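Local coordinates for protein transcriptional regulator, TetR family (Legionella pneumophila subsp. pneumophila str. Philadelphia 1, PDB 3ON4) that probably binds DNA through a helix-turn-helix motif and regulates transcription as a member of the TetR family, at residues W64-I69 with K128-L133. Sequence-based numbering, arbitrary orientation.
Sequences WHTDKI and KKFFEL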
loop_
_atom_site.group_PDB
_atom_site.type_symbol
_atom_site.label_atom_id
_atom_site.label_comp_id
_atom_site.label_asym_id
_atom_site.label_seq_id
_atom_site.Cartn_x
_atom_site.Cartn_y
_atom_site.Cartn_z
ATOM N N TRP A 64 11.916 -15.287 6.280
ATOM C CA TRP A 64 12.200 -15.076 7.690
ATOM C C TRP A 64 11.085 -14.294 8.404
ATOM O O TRP A 64 10.596 -14.692 9.487
ATOM C CB TRP A 64 13.490 -14.289 7.788
ATOM C CG TRP A 64 13.967 -13.990 9.146
ATOM C CD1 TRP A 64 14.104 -14.865 10.187
ATOM C CD2 TRP A 64 14.441 -12.725 9.613
ATOM N NE1 TRP A 64 14.608 -14.210 11.291
ATOM C CE2 TRP A 64 14.837 -12.896 10.957
ATOM C CE3 TRP A 64 14.560 -11.449 9.025
ATOM C CZ2 TRP A 64 15.344 -11.838 11.729
ATOM C CZ3 TRP A 64 15.057 -10.410 9.790
ATOM C CH2 TRP A 64 15.448 -10.609 11.124
ATOM N N HIS A 65 10.667 -13.194 7.780
ATOM C CA HIS A 65 9.637 -12.341 8.356
ATOM C C HIS A 65 8.329 -13.102 8.510
ATOM O O HIS A 65 7.656 -12.958 9.529
ATOM C CB HIS A 65 9.399 -11.119 7.463
ATOM C CG HIS A 65 8.466 -10.094 8.042
ATOM N ND1 HIS A 65 8.886 -9.120 8.918
ATOM C CD2 HIS A 65 7.158 -9.834 7.796
ATOM C CE1 HIS A 65 7.868 -8.331 9.222
ATOM N NE2 HIS A 65 6.809 -8.736 8.546
ATOM N N THR A 66 7.957 -13.878 7.494
ATOM C CA THR A 66 6.734 -14.693 7.554
ATOM C C THR A 66 6.786 -15.721 8.695
ATOM O O THR A 66 5.796 -15.919 9.408
ATOM C CB THR A 66 6.456 -15.407 6.225
ATOM O OG1 THR A 66 6.382 -14.433 5.162
ATOM C CG2 THR A 66 5.126 -16.202 6.297
ATOM N N ASP A 67 7.940 -16.357 8.872
ATOM C CA ASP A 67 8.133 -17.289 9.965
ATOM C C ASP A 67 7.966 -16.614 11.329
ATOM O O ASP A 67 7.388 -17.196 12.241
ATOM C CB ASP A 67 9.522 -17.927 9.890
ATOM C CG ASP A 67 9.624 -19.003 8.819
ATOM O OD1 ASP A 67 8.585 -19.446 8.271
ATOM O OD2 ASP A 67 10.768 -19.425 8.540
ATOM N N LYS A 68 8.507 -15.411 11.468
ATOM C CA LYS A 68 8.375 -14.634 12.694
ATOM C C LYS A 68 6.922 -14.271 12.983
ATOM O O LYS A 68 6.455 -14.453 14.113
ATOM C CB LYS A 68 9.200 -13.356 12.648
ATOM C CG LYS A 68 10.707 -13.602 12.740
ATOM C CD LYS A 68 11.469 -12.333 13.076
ATOM C CE LYS A 68 11.543 -11.359 11.905
ATOM N NZ LYS A 68 12.329 -10.141 12.296
ATOM N N ILE A 69 6.218 -13.789 11.959
ATOM C CA ILE A 69 4.800 -13.456 12.102
ATOM C C ILE A 69 3.954 -14.693 12.414
ATOM O O ILE A 69 3.035 -14.622 13.240
ATOM C CB ILE A 69 4.240 -12.789 10.840
ATOM C CG1 ILE A 69 4.927 -11.449 10.596
ATOM C CG2 ILE A 69 2.763 -12.526 11.001
ATOM C CD1 ILE A 69 4.507 -10.366 11.569
ATOM N N LYS A 128 3.075 -13.459 -1.719
ATOM C CA LYS A 128 1.729 -14.043 -1.720
ATOM C C LYS A 128 1.537 -15.005 -0.543
ATOM O O LYS A 128 0.460 -15.041 0.070
ATOM C CB LYS A 128 1.421 -14.730 -3.061
ATOM C CG LYS A 128 1.191 -13.724 -4.163
ATOM C CD LYS A 128 0.634 -14.332 -5.441
ATOM C CE LYS A 128 1.709 -14.948 -6.296
ATOM N NZ LYS A 128 1.130 -15.749 -7.427
ATOM N N LYS A 129 2.586 -15.764 -0.231
ATOM C CA LYS A 129 2.567 -16.694 0.892
ATOM C C LYS A 129 2.329 -15.989 2.217
ATOM O O LYS A 129 1.583 -16.487 3.059
ATOM C CB LYS A 129 3.870 -17.485 0.976
ATOM C CG LYS A 129 3.964 -18.653 0.058
ATOM C CD LYS A 129 5.158 -19.524 0.447
ATOM C CE LYS A 129 4.859 -20.387 1.680
ATOM N NZ LYS A 129 5.999 -21.283 2.072
ATOM N N PHE A 130 2.936 -14.817 2.384
ATOM C CA PHE A 130 2.750 -13.964 3.574
ATOM C C PHE A 130 1.283 -13.582 3.769
ATOM O O PHE A 130 0.710 -13.791 4.851
ATOM C CB PHE A 130 3.627 -12.712 3.468
ATOM C CG PHE A 130 3.421 -11.683 4.567
ATOM C CD1 PHE A 130 4.067 -11.801 5.780
ATOM C CD2 PHE A 130 2.573 -10.598 4.377
ATOM C CE1 PHE A 130 3.899 -10.857 6.782
ATOM C CE2 PHE A 130 2.381 -9.648 5.391
ATOM C CZ PHE A 130 3.062 -9.772 6.587
ATOM N N PHE A 131 0.661 -13.052 2.719
ATOM C CA PHE A 131 -0.745 -12.675 2.818
ATOM C C PHE A 131 -1.683 -13.871 3.003
ATOM O O PHE A 131 -2.629 -13.797 3.786
ATOM C CB PHE A 131 -1.151 -11.777 1.652
ATOM C CG PHE A 131 -0.591 -10.386 1.797
ATOM C CD1 PHE A 131 -1.039 -9.566 2.821
ATOM C CD2 PHE A 131 0.445 -9.937 0.986
ATOM C CE1 PHE A 131 -0.491 -8.307 3.013
ATOM C CE2 PHE A 131 0.981 -8.681 1.169
ATOM C CZ PHE A 131 0.521 -7.868 2.183
ATOM N N GLU A 132 -1.407 -14.960 2.293
ATOM C CA GLU A 132 -2.188 -16.185 2.435
ATOM C C GLU A 132 -2.162 -16.673 3.886
ATOM O O GLU A 132 -3.190 -17.075 4.406
ATOM C CB GLU A 132 -1.669 -17.269 1.464
ATOM C CG GLU A 132 -2.098 -16.956 0.032
ATOM C CD GLU A 132 -1.312 -17.697 -1.036
ATOM O OE1 GLU A 132 -0.565 -18.650 -0.698
ATOM O OE2 GLU A 132 -1.457 -17.301 -2.229
ATOM N N LEU A 133 -1.008 -16.595 4.543
ATOM C CA LEU A 133 -0.889 -17.004 5.940
ATOM C C LEU A 133 -1.719 -16.111 6.867
ATOM O O LEU A 133 -2.424 -16.608 7.735
ATOM C CB LEU A 133 0.561 -16.974 6.385
ATOM C CG LEU A 133 0.822 -17.542 7.782
ATOM C CD1 LEU A 133 2.079 -18.427 7.783
ATOM C CD2 LEU A 133 0.930 -16.406 8.760
#
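In both Phe130 and His65, CG stands anti to the backbone N (chi1 174° in Phe130), and the two rings meet between the helices. Phe130 presents the CD1-CE1 side of its ring to helix 54-77, and Phe130 CE1 lies 3.6 Å from His65 CD2, close to the plane of the imidazole and at its edge. The two ring planes are tilted by 38°, with centroids 5.7 Å apart. The same CE1 of Phe130 also touches Ile69 CG1, 4.0 Å away, one helical turn beyond His65. Thr66 closes in at the edge of the phenyl ring: its OG1 packs 3.6 Å from Phe130 CD1 and also touches Phe130 CB, while the hydroxyl is hydrogen-bonded within its own helix to Ile62 O. These contacts join helix 54-77, which follows the predicted helix-turn-helix, to helix 121-144 of the all-helical TetR-type regulatory core; the short segments run nearly parallel, at 10°, with axes 10.0 Å apart. Toward the more exposed side, Thr66 CG2 and Leu133 CD1 come within 4.1 Å as the two side chains pass each other pointing opposite ways. No hydrogen bond spans the two segments. The imidazole's strongest polar partner lies on helix 11-26: Glu20 OE2 is hydrogen-bonded to His65 ND1, and Glu20 OE1 forms a salt bridge with Lys68 NZ.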